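Local structure of putative dehydratase (Mesorhizobium loti, 2POZ) at residues A[49-52]-A[53-56]; A[72-75]-A[76-80]; A[287-290]-A[291-294]; A[316-319]-A[320-324]. The protein is of unknown function but belongs to the mandelate racemase and muconate lactonizing enzyme family of the enolase superfamily and is probably a lyase. One frame throughout, in Å; residues are numbered along the deposited sequence.

The four interactions are one-turn contacts on four separate helices, met in series along the chain. Interactions 1 and 2 belong to the N-terminal domain, and both touch a second subunit. Their centres lie about 13 Å apart, and Leu55 CD2 packs on Met75 SE at 4.1 Å. Interactions 3 and 4 belong to the C-terminal barrel domain, with centres about 11 Å apart. A probable hydrogen bond of 2.6 Å joins Lys291 NZ to Asn324 OD1. Interaction 2 meets interaction 3 across the domain boundary, where Trp72 CZ2 lies 3.9 Å from Glu289 OE1. Interaction 1 reaches neither 3 nor 4. No ligand or metal atom takes part in these four contacts.

Interaction 1: residues A[49-52]-A[53-56]; sequences AGMI and KDLS
Ser56 folds back on Ile52 one turn earlier, a local i to i+4 contact on helix 45-59 of the N-terminal domain. The carbonyl Ile52 O is gripped twice. Ser56 N reaches it at 2.8 Å, and Ser56 OG also reaches Ile52 O at 2.8 Å. The two donors come from opposite faces of the carbonyl plane, and the hydroxyl stands well above that plane. The first torsion of Ser56 (chi1 -63°) sets OG beside its own backbone N, which lets both donors use one acceptor. The hydroxyl also lies alongside the methyl of Ile52, with CG2 3.8 Å from Ser56 OG.

On another flank of the helix Met51, a selenomethionine, leans over Leu55. Its chain bends at chi2 (61°), which turns the selenium end along the helix. Met51 CG then sits 3.9 Å from Leu55 CD1, and SE is 4.1 Å from Leu55 CG. The terminal methyl is modelled too close to Leu55, so its exact place is doubtful.

Asp54 carries its carboxylate past the Gly50 carbonyl. Asp54 OD2 and Gly50 O, 3.5 Å apart, are both acceptors and do not bond. Asp54 OD1 instead accepts from Thr46 of the second subunit, and Lys53 NZ makes a salt bridge with Glu57.

The helix packs on the antiparallel sheet. Ile52 packs on Ile10, Val21 and Val23, and Ser56 touches Val8 and Cys383. Met51 and Leu55 face helix 87-108 through Ile89, Ile93 and Ile96, and both also meet Val43 of the second subunit.

Interaction 2: residues A[72-75]-A[76-80]; sequences WSTM and YDHSF
The Trp72 and Tyr76 rings stand side by side and point the same way. Their planes differ by only 9°, but they are slid so far apart that they barely overlap. The six-membered ring of Trp72 and the Tyr76 ring have centroids 5.7 Å apart. The touch is oblique, with Trp72 CZ3 3.9 Å from Tyr76 CD1. Tyr76 CG stands anti to its backbone N (chi1 -175°), which lays the ring along its neighbour. Trp72 NE1 hydrogen-bonds Gly285 O, and Tyr76 OH hydrogen-bonds Asp235 of the second subunit. Asp77 OD1 lies in the Tyr76 plane at the ring edge. Asp77 CB lies over one face of the His78 ring, toward its rim. Thr74 CG2 approaches His78 CD2 at 3.9 Å.

Two waters bridge Ser73 and Asp77. One donates to Asp77 OD1 at 2.8 Å and also bonds Ser73 OG at 2.8 Å. The other donates to Asp77 OD2 at 2.7 Å, and its bond to Ser73 OG is weak. Asp77 OD2 also accepts from the backbone N of Arg174 of the second subunit.

Near the end of the helix Ser79 turns its hydroxyl back. Its OG gives a hydrogen bond of 2.7 Å to Met75 O, nearly in line with the carbonyl. With chi1 at 58° OG sits between the backbone N and the carbonyl carbon, which lets it reach back to Met75 O.

Helix 68-78 packs against both helix 45-59 and helix 87-108. Met75, a selenomethionine, touches Phe59 of the first and Ile96 of the second, where Trp72 also rests on Ile93 and Tyr76 on Phe90.

Interaction 3: residues A[287-290]-A[291-294]; sequences LMET and KKIC
Met288 and Lys292 form the close-packed part of this one-turn contact on helix 287-298. The helix joins strands 276-277 and 303-304 in a beta-alpha-beta unit of the barrel domain. Lys292 runs extended beyond CG and crosses the bent chain of Met288, a selenomethionine. Lys292 CE meets Met288 CG at 3.7 Å. The first torsion of Lys292 (chi1 -68°) also brings its CG to 3.2 Å from Met288 O, over the carbonyl that accepts Lys292 N. On the other side of the selenium, Met288 SE touches Lys291 CD at 4.0 Å. A second close flank lies along the helix, where Ile293 CG1 is 3.2 Å from Glu289 O. Thr290 CG2 and Cys294 SG meet more loosely, at 4.1 Å.

The looser side is bridged by water: one water links Glu289 and Lys292. Their chains cross at about a right angle, and Glu289 OE1 stays 4.7 Å from Lys292 NZ. The water donates to Glu289 OE1 at 2.8 Å and accepts from Lys292 NZ. The bend of Glu289 at chi2 (63°) swings the carboxylate round to this water.

Both charged ends have stronger partners outside this turn. Glu289 OE2 forms a salt bridge with Arg262, and Lys292 NZ one with Glu69 of helix 68-78. Lys291 NZ turns away to Asn324 and to Glu69 of the third subunit. These opposite charges probably help keep Glu289 and the two lysines ionised although all three residues are buried. The water extends the network without a direct Glu289 to Lys292 salt bridge.

Interaction 4: residues A[316-319]-A[320-324]; sequences TATL and QLEAN
Gln320 N leans to Ala317 O, three residues back, at 3.0 Å, while its bond to Thr316 O is long and weak, which gives this turn 3-10 character. The donor stands far above the Ala317 carbonyl plane. The residues belong to helix 312-324 of the enolase-type C-terminal barrel, between strands 303-304 and 331-333 in the chain. Glu322 N makes a regular i to i-4 bond. It reaches Thr318 O at 3.1 Å, in the carbonyl plane and almost straight (169°). Ala323 N follows to Leu319 O at 3.0 Å, but that bond is more bent (131°).

Glu322 carries the side-chain contact. Its CG lies beside its own backbone N (chi1 -52°), and the chain then runs extended back along the helix. Glu322 CG passes 3.2 Å from Thr318 O. The two side chains cross at a slant, with Glu322 CD 3.6 Å from Thr318 CG2. That methyl is anti to its backbone N, while Thr318 OG1 turns to Ile314 O. Glu322 OE1 bonds ND1 of His331, and through that bond Glu322 ties the helix to strand 331-333.

Gln320 sits on another flank. Its CB is 3.1 Å from Ala317 O. The amide is used outside the turn, where OE1 accepts from Tyr113 N, and Leu321 packs on Thr290 of helix 287-298. The Glu322 carboxylate is flanked by two aliphatic groups, the Thr318 methyl and the end of Leu319. At the far end of its side chain, Leu319 CD2 stops 3.5 Å from Glu322 OE1.

Interaction 1: residues A[49-52]-A[53-56]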
loop_
_atom_site.group_PDB
_atom_site.type_symbol
_atom_site.label_atom_id
_atom_site.label_comp_id
_atom_site.label_asym_id
_atom_site.label_seq_id
_atom_site.Cartn_x
_atom_site.Cartn_y
_atom_site.Cartn_z
ATOM N N ALA A 49 3.234 -20.019 -37.469
ATOM C CA ALA A 49 3.791 -21.140 -38.232
ATOM C C ALA A 49 5.322 -21.083 -38.184
ATOM O O ALA A 49 5.986 -22.100 -37.992
ATOM C CB ALA A 49 3.314 -21.081 -39.686
ATOM N N GLY A 50 5.871 -19.882 -38.364
ATOM C CA GLY A 50 7.313 -19.708 -38.328
ATOM C C GLY A 50 7.912 -20.061 -36.972
ATOM O O GLY A 50 9.000 -20.644 -36.889
HETATM N N MSE A 51 7.200 -19.716 -35.903
HETATM C CA MSE A 51 7.681 -19.993 -34.552
HETATM C C MSE A 51 7.745 -21.488 -34.282
HETATM O O MSE A 51 8.719 -21.976 -33.725
HETATM C CB MSE A 51 6.791 -19.331 -33.501
HETATM C CG MSE A 51 7.288 -19.548 -32.070
HETATM SE SE MSE A 51 9.066 -18.807 -31.752
HETATM C CE MSE A 51 10.185 -20.252 -32.328
ATOM N N ILE A 52 6.707 -22.218 -34.668
ATOM C CA ILE A 52 6.715 -23.654 -34.450
ATOM C C ILE A 52 7.904 -24.260 -35.198
ATOM O O ILE A 52 8.588 -25.140 -34.678
ATOM C CB ILE A 52 5.405 -24.296 -34.916
ATOM C CG1 ILE A 52 4.243 -23.730 -34.085
ATOM C CG2 ILE A 52 5.482 -25.831 -34.762
ATOM C CD1 ILE A 52 2.882 -24.240 -34.516
ATOM N N LYS A 53 8.153 -23.773 -36.409
ATOM C CA LYS A 53 9.275 -24.252 -37.217
ATOM C C LYS A 53 10.611 -24.028 -36.498
ATOM O O LYS A 53 11.414 -24.957 -36.371
ATOM C CB LYS A 53 9.298 -23.530 -38.572
ATOM C CG LYS A 53 10.417 -23.969 -39.507
ATOM C CD LYS A 53 10.350 -23.197 -40.821
ATOM C CE LYS A 53 11.371 -23.708 -41.834
ATOM N NZ LYS A 53 12.770 -23.494 -41.378
ATOM N N ASP A 54 10.841 -22.804 -36.029
ATOM C CA ASP A 54 12.090 -22.478 -35.335
ATOM C C ASP A 54 12.249 -23.291 -34.057
ATOM O O ASP A 54 13.331 -23.801 -33.770
ATOM C CB ASP A 54 12.157 -20.983 -34.996
ATOM C CG ASP A 54 12.238 -20.096 -36.239
ATOM O OD1 ASP A 54 12.652 -20.591 -37.307
ATOM O OD2 ASP A 54 11.902 -18.893 -36.140
ATOM N N LEU A 55 11.172 -23.401 -33.287
ATOM C CA LEU A 55 11.198 -24.170 -32.044
ATOM C C LEU A 55 11.485 -25.642 -32.326
ATOM O O LEU A 55 12.316 -26.270 -31.660
ATOM C CB LEU A 55 9.853 -24.049 -31.307
ATOM C CG LEU A 55 9.550 -22.746 -30.553
ATOM C CD1 LEU A 55 8.095 -22.753 -30.085
ATOM C CD2 LEU A 55 10.512 -22.596 -29.355
ATOM N N SER A 56 10.801 -26.192 -33.322
ATOM C CA SER A 56 10.986 -27.600 -33.659
ATOM C C SER A 56 12.403 -27.932 -34.101
ATOM O O SER A 56 12.981 -28.915 -33.640
ATOM C CB SER A 56 10.004 -28.018 -34.757
ATOM O OG SER A 56 8.668 -27.908 -34.307
#

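Interaction 2: residues A[72-75]-A[76-80]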
loop_
_atom_site.group_PDB
_atom_site.type_symbol
_atom_site.label_atom_id
_atom_site.label_comp_id
_atom_site.label_asym_id
_atom_site.label_seq_id
_atom_site.Cartn_x
_atom_site.Cartn_y
_atom_site.Cartn_z
ATOM N N TRP A 72 9.293 -28.399 -22.198
ATOM C CA TRP A 72 8.669 -27.092 -22.029
ATOM C C TRP A 72 9.713 -26.168 -21.406
ATOM O O TRP A 72 9.971 -25.066 -21.894
ATOM C CB TRP A 72 7.459 -27.198 -21.100
ATOM C CG TRP A 72 6.500 -26.068 -21.247
ATOM C CD1 TRP A 72 5.402 -26.025 -22.064
ATOM C CD2 TRP A 72 6.544 -24.809 -20.565
ATOM N NE1 TRP A 72 4.759 -24.817 -21.927
ATOM C CE2 TRP A 72 5.439 -24.052 -21.016
ATOM C CE3 TRP A 72 7.411 -24.245 -19.617
ATOM C CZ2 TRP A 72 5.177 -22.761 -20.553
ATOM C CZ3 TRP A 72 7.148 -22.954 -19.154
ATOM C CH2 TRP A 72 6.040 -22.230 -19.626
ATOM N N SER A 73 10.333 -26.643 -20.331
ATOM C CA SER A 73 11.356 -25.864 -19.644
ATOM C C SER A 73 12.510 -25.465 -20.570
ATOM O O SER A 73 13.026 -24.347 -20.485
ATOM C CB SER A 73 11.894 -26.656 -18.446
ATOM O OG SER A 73 12.980 -25.981 -17.839
ATOM N N THR A 74 12.915 -26.377 -21.451
ATOM C CA THR A 74 14.012 -26.096 -22.378
ATOM C C THR A 74 13.652 -24.972 -23.359
ATOM O O THR A 74 14.458 -24.071 -23.617
ATOM C CB THR A 74 14.388 -27.360 -23.182
ATOM O OG1 THR A 74 14.779 -28.404 -22.279
ATOM C CG2 THR A 74 15.537 -27.063 -24.130
HETATM N N MSE A 75 12.446 -25.035 -23.916
HETATM C CA MSE A 75 12.003 -24.002 -24.853
HETATM C C MSE A 75 11.856 -22.673 -24.123
HETATM O O MSE A 75 12.180 -21.615 -24.659
HETATM C CB MSE A 75 10.672 -24.396 -25.507
HETATM C CG MSE A 75 10.799 -25.633 -26.388
HETATM SE SE MSE A 75 9.224 -26.033 -27.443
HETATM C CE MSE A 75 8.174 -26.906 -26.080
ATOM N N TYR A 76 11.375 -22.729 -22.887
ATOM C CA TYR A 76 11.225 -21.507 -22.112
ATOM C C TYR A 76 12.594 -20.894 -21.846
ATOM O O TYR A 76 12.824 -19.716 -22.098
ATOM C CB TYR A 76 10.563 -21.791 -20.768
ATOM C CG TYR A 76 10.288 -20.522 -19.994
ATOM C CD1 TYR A 76 9.109 -19.803 -20.205
ATOM C CD2 TYR A 76 11.245 -19.987 -19.132
ATOM C CE1 TYR A 76 8.890 -18.574 -19.584
ATOM C CE2 TYR A 76 11.037 -18.747 -18.500
ATOM C CZ TYR A 76 9.858 -18.048 -18.736
ATOM O OH TYR A 76 9.646 -16.821 -18.142
ATOM N N ASP A 77 13.502 -21.718 -21.337
ATOM C CA ASP A 77 14.847 -21.271 -20.979
ATOM C C ASP A 77 15.796 -20.845 -22.084
ATOM O O ASP A 77 16.612 -19.944 -21.884
ATOM C CB ASP A 77 15.561 -22.357 -20.168
ATOM C CG ASP A 77 14.942 -22.572 -18.806
ATOM O OD1 ASP A 77 14.048 -21.781 -18.435
ATOM O OD2 ASP A 77 15.348 -23.533 -18.109
ATOM N N HIS A 78 15.699 -21.481 -23.244
ATOM C CA HIS A 78 16.646 -21.202 -24.309
ATOM C C HIS A 78 16.178 -20.534 -25.587
ATOM O O HIS A 78 16.970 -20.337 -26.497
ATOM C CB HIS A 78 17.367 -22.511 -24.626
ATOM C CG HIS A 78 18.026 -23.111 -23.426
ATOM N ND1 HIS A 78 19.121 -22.532 -22.822
ATOM C CD2 HIS A 78 17.688 -24.173 -22.656
ATOM C CE1 HIS A 78 19.425 -23.208 -21.729
ATOM N NE2 HIS A 78 18.571 -24.207 -21.605
ATOM N N SER A 79 14.904 -20.179 -25.658
ATOM C CA SER A 79 14.373 -19.509 -26.847
ATOM C C SER A 79 14.699 -18.025 -26.767
ATOM O O SER A 79 14.745 -17.323 -27.786
ATOM C CB SER A 79 12.858 -19.669 -26.905
ATOM O OG SER A 79 12.264 -19.138 -25.730
ATOM N N PHE A 80 14.915 -17.577 -25.530
ATOM C CA PHE A 80 15.207 -16.191 -25.153
ATOM C C PHE A 80 13.942 -15.323 -25.118
ATOM O O PHE A 80 13.689 -14.620 -24.135
ATOM C CB PHE A 80 16.231 -15.519 -26.083
ATOM C CG PHE A 80 16.762 -14.206 -25.534
ATOM C CD1 PHE A 80 17.788 -14.197 -24.585
ATOM C CD2 PHE A 80 16.182 -12.989 -25.900
ATOM C CE1 PHE A 80 18.225 -12.990 -23.999
ATOM C CE2 PHE A 80 16.607 -11.777 -25.323
ATOM C CZ PHE A 80 17.633 -11.783 -24.369
HETATM O O HOH W 1 15.909 -25.734 -19.509
HETATM O O HOH W 2 12.434 -23.448 -16.792
#

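Interaction 3: residues A[287-290]-A[291-294]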
loop_
_atom_site.group_PDB
_atom_site.type_symbol
_atom_site.label_atom_id
_atom_site.label_comp_id
_atom_site.label_asym_id
_atom_site.label_seq_id
_atom_site.Cartn_x
_atom_site.Cartn_y
_atom_site.Cartn_z
ATOM N N LEU A 287 -1.637 -27.478 -22.427
ATOM C CA LEU A 287 -2.620 -28.118 -21.563
ATOM C C LEU A 287 -2.243 -28.153 -20.086
ATOM O O LEU A 287 -3.040 -27.791 -19.233
ATOM C CB LEU A 287 -2.889 -29.545 -22.037
ATOM C CG LEU A 287 -3.824 -29.733 -23.227
ATOM C CD1 LEU A 287 -3.856 -31.211 -23.602
ATOM C CD2 LEU A 287 -5.223 -29.243 -22.861
HETATM N N MSE A 288 -1.038 -28.604 -19.778
HETATM C CA MSE A 288 -0.619 -28.666 -18.383
HETATM C C MSE A 288 -0.425 -27.257 -17.821
HETATM O O MSE A 288 -0.828 -26.982 -16.696
HETATM C CB MSE A 288 0.668 -29.483 -18.244
HETATM C CG MSE A 288 1.231 -29.537 -16.819
HETATM SE SE MSE A 288 -0.034 -30.160 -15.483
HETATM C CE MSE A 288 0.354 -32.076 -15.566
ATOM N N GLU A 289 0.177 -26.364 -18.602
ATOM C CA GLU A 289 0.375 -24.994 -18.142
ATOM C C GLU A 289 -0.995 -24.373 -17.816
ATOM O O GLU A 289 -1.153 -23.685 -16.810
ATOM C CB GLU A 289 1.093 -24.174 -19.219
ATOM C CG GLU A 289 1.386 -22.717 -18.847
ATOM C CD GLU A 289 2.341 -22.577 -17.659
ATOM O OE1 GLU A 289 3.115 -23.524 -17.383
ATOM O OE2 GLU A 289 2.327 -21.508 -17.013
ATOM N N THR A 290 -1.992 -24.631 -18.654
ATOM C CA THR A 290 -3.314 -24.078 -18.399
ATOM C C THR A 290 -3.950 -24.746 -17.183
ATOM O O THR A 290 -4.654 -24.095 -16.413
ATOM C CB THR A 290 -4.223 -24.209 -19.632
ATOM O OG1 THR A 290 -3.633 -23.486 -20.723
ATOM C CG2 THR A 290 -5.606 -23.610 -19.347
ATOM N N LYS A 291 -3.701 -26.042 -17.002
ATOM C CA LYS A 291 -4.233 -26.725 -15.830
ATOM C C LYS A 291 -3.621 -26.052 -14.584
ATOM O O LYS A 291 -4.317 -25.823 -13.586
ATOM C CB LYS A 291 -3.872 -28.214 -15.848
ATOM C CG LYS A 291 -4.279 -28.957 -14.574
ATOM C CD LYS A 291 -3.967 -30.453 -14.654
ATOM C CE LYS A 291 -4.243 -31.140 -13.317
ATOM N NZ LYS A 291 -5.631 -30.891 -12.809
ATOM N N LYS A 292 -2.330 -25.728 -14.654
ATOM C CA LYS A 292 -1.640 -25.062 -13.541
ATOM C C LYS A 292 -2.241 -23.678 -13.306
ATOM O O LYS A 292 -2.459 -23.268 -12.160
ATOM C CB LYS A 292 -0.148 -24.924 -13.839
ATOM C CG LYS A 292 0.590 -26.263 -13.872
ATOM C CD LYS A 292 2.003 -26.113 -14.395
ATOM C CE LYS A 292 2.768 -27.419 -14.253
ATOM N NZ LYS A 292 4.111 -27.310 -14.871
ATOM N N ILE A 293 -2.498 -22.957 -14.395
ATOM C CA ILE A 293 -3.100 -21.636 -14.297
ATOM C C ILE A 293 -4.471 -21.745 -13.611
ATOM O O ILE A 293 -4.794 -20.948 -12.741
ATOM C CB ILE A 293 -3.261 -20.999 -15.699
ATOM C CG1 ILE A 293 -1.884 -20.625 -16.250
ATOM C CG2 ILE A 293 -4.180 -19.768 -15.636
ATOM C CD1 ILE A 293 -1.903 -20.142 -17.678
ATOM N N CYS A 294 -5.266 -22.741 -13.998
ATOM C CA CYS A 294 -6.588 -22.925 -13.405
ATOM C C CYS A 294 -6.480 -23.276 -11.919
ATOM O O CYS A 294 -7.293 -22.833 -11.111
ATOM C CB CYS A 294 -7.358 -24.032 -14.141
ATOM S SG CYS A 294 -7.750 -23.643 -15.875
HETATM O O HOH W 3 3.683 -26.281 -17.827
#

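Interaction 4: residues A[316-319]-A[320-324]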
loop_
_atom_site.group_PDB
_atom_site.type_symbol
_atom_site.label_atom_id
_atom_site.label_comp_id
_atom_site.label_asym_id
_atom_site.label_seq_id
_atom_site.Cartn_x
_atom_site.Cartn_y
_atom_site.Cartn_z
ATOM N N THR A 316 -11.279 -29.911 -29.337
ATOM C CA THR A 316 -11.260 -31.221 -28.701
ATOM C C THR A 316 -10.208 -31.266 -27.597
ATOM O O THR A 316 -10.442 -31.828 -26.527
ATOM C CB THR A 316 -10.982 -32.323 -29.736
ATOM O OG1 THR A 316 -12.014 -32.299 -30.726
ATOM C CG2 THR A 316 -10.952 -33.695 -29.075
ATOM N N ALA A 317 -9.051 -30.670 -27.859
ATOM C CA ALA A 317 -7.978 -30.631 -26.868
ATOM C C ALA A 317 -8.446 -29.871 -25.627
ATOM O O ALA A 317 -8.129 -30.240 -24.495
ATOM C CB ALA A 317 -6.752 -29.956 -27.460
ATOM N N THR A 318 -9.203 -28.802 -25.843
ATOM C CA THR A 318 -9.714 -27.996 -24.744
ATOM C C THR A 318 -10.646 -28.825 -23.862
ATOM O O THR A 318 -10.699 -28.618 -22.649
ATOM C CB THR A 318 -10.452 -26.749 -25.273
ATOM O OG1 THR A 318 -9.510 -25.893 -25.936
ATOM C CG2 THR A 318 -11.117 -25.980 -24.130
ATOM N N LEU A 319 -11.372 -29.768 -24.463
ATOM C CA LEU A 319 -12.276 -30.624 -23.688
ATOM C C LEU A 319 -11.479 -31.482 -22.706
ATOM O O LEU A 319 -11.975 -31.837 -21.639
ATOM C CB LEU A 319 -13.108 -31.530 -24.606
ATOM C CG LEU A 319 -14.089 -30.842 -25.557
ATOM C CD1 LEU A 319 -14.874 -31.903 -26.323
ATOM C CD2 LEU A 319 -15.030 -29.936 -24.776
ATOM N N GLN A 320 -10.244 -31.814 -23.066
ATOM C CA GLN A 320 -9.395 -32.609 -22.176
ATOM C C GLN A 320 -9.235 -31.869 -20.850
ATOM O O GLN A 320 -9.268 -32.470 -19.779
ATOM C CB GLN A 320 -8.012 -32.827 -22.794
ATOM C CG GLN A 320 -7.984 -33.796 -23.975
ATOM C CD GLN A 320 -8.452 -35.190 -23.596
ATOM O OE1 GLN A 320 -8.062 -35.721 -22.559
ATOM N NE2 GLN A 320 -9.276 -35.795 -24.447
ATOM N N LEU A 321 -9.071 -30.553 -20.933
ATOM C CA LEU A 321 -8.895 -29.725 -19.750
ATOM C C LEU A 321 -10.205 -29.553 -18.981
ATOM O O LEU A 321 -10.255 -29.747 -17.766
ATOM C CB LEU A 321 -8.357 -28.349 -20.161
ATOM C CG LEU A 321 -8.149 -27.281 -19.083
ATOM C CD1 LEU A 321 -6.753 -27.394 -18.503
ATOM C CD2 LEU A 321 -8.346 -25.898 -19.696
ATOM N N GLU A 322 -11.267 -29.197 -19.699
ATOM C CA GLU A 322 -12.562 -28.959 -19.080
ATOM C C GLU A 322 -13.163 -30.200 -18.436
ATOM O O GLU A 322 -14.080 -30.107 -17.616
ATOM C CB GLU A 322 -13.521 -28.368 -20.113
ATOM C CG GLU A 322 -12.933 -27.150 -20.810
ATOM C CD GLU A 322 -13.865 -26.540 -21.840
ATOM O OE1 GLU A 322 -14.527 -27.306 -22.577
ATOM O OE2 GLU A 322 -13.921 -25.294 -21.918
ATOM N N ALA A 323 -12.654 -31.365 -18.803
ATOM C CA ALA A 323 -13.156 -32.602 -18.216
ATOM C C ALA A 323 -12.512 -32.793 -16.843
ATOM O O ALA A 323 -13.077 -33.455 -15.968
ATOM C CB ALA A 323 -12.805 -33.788 -19.108
ATOM N N ASN A 324 -11.355 -32.162 -16.653
ATOM C CA ASN A 324 -10.567 -32.328 -15.433
ATOM C C ASN A 324 -10.526 -31.225 -14.366
ATOM O O ASN A 324 -10.462 -31.533 -13.174
ATOM C CB ASN A 324 -9.141 -32.703 -15.869
ATOM C CG ASN A 324 -8.172 -32.838 -14.709
ATOM O OD1 ASN A 324 -7.514 -31.877 -14.322
ATOM N ND2 ASN A 324 -8.078 -34.037 -14.154
#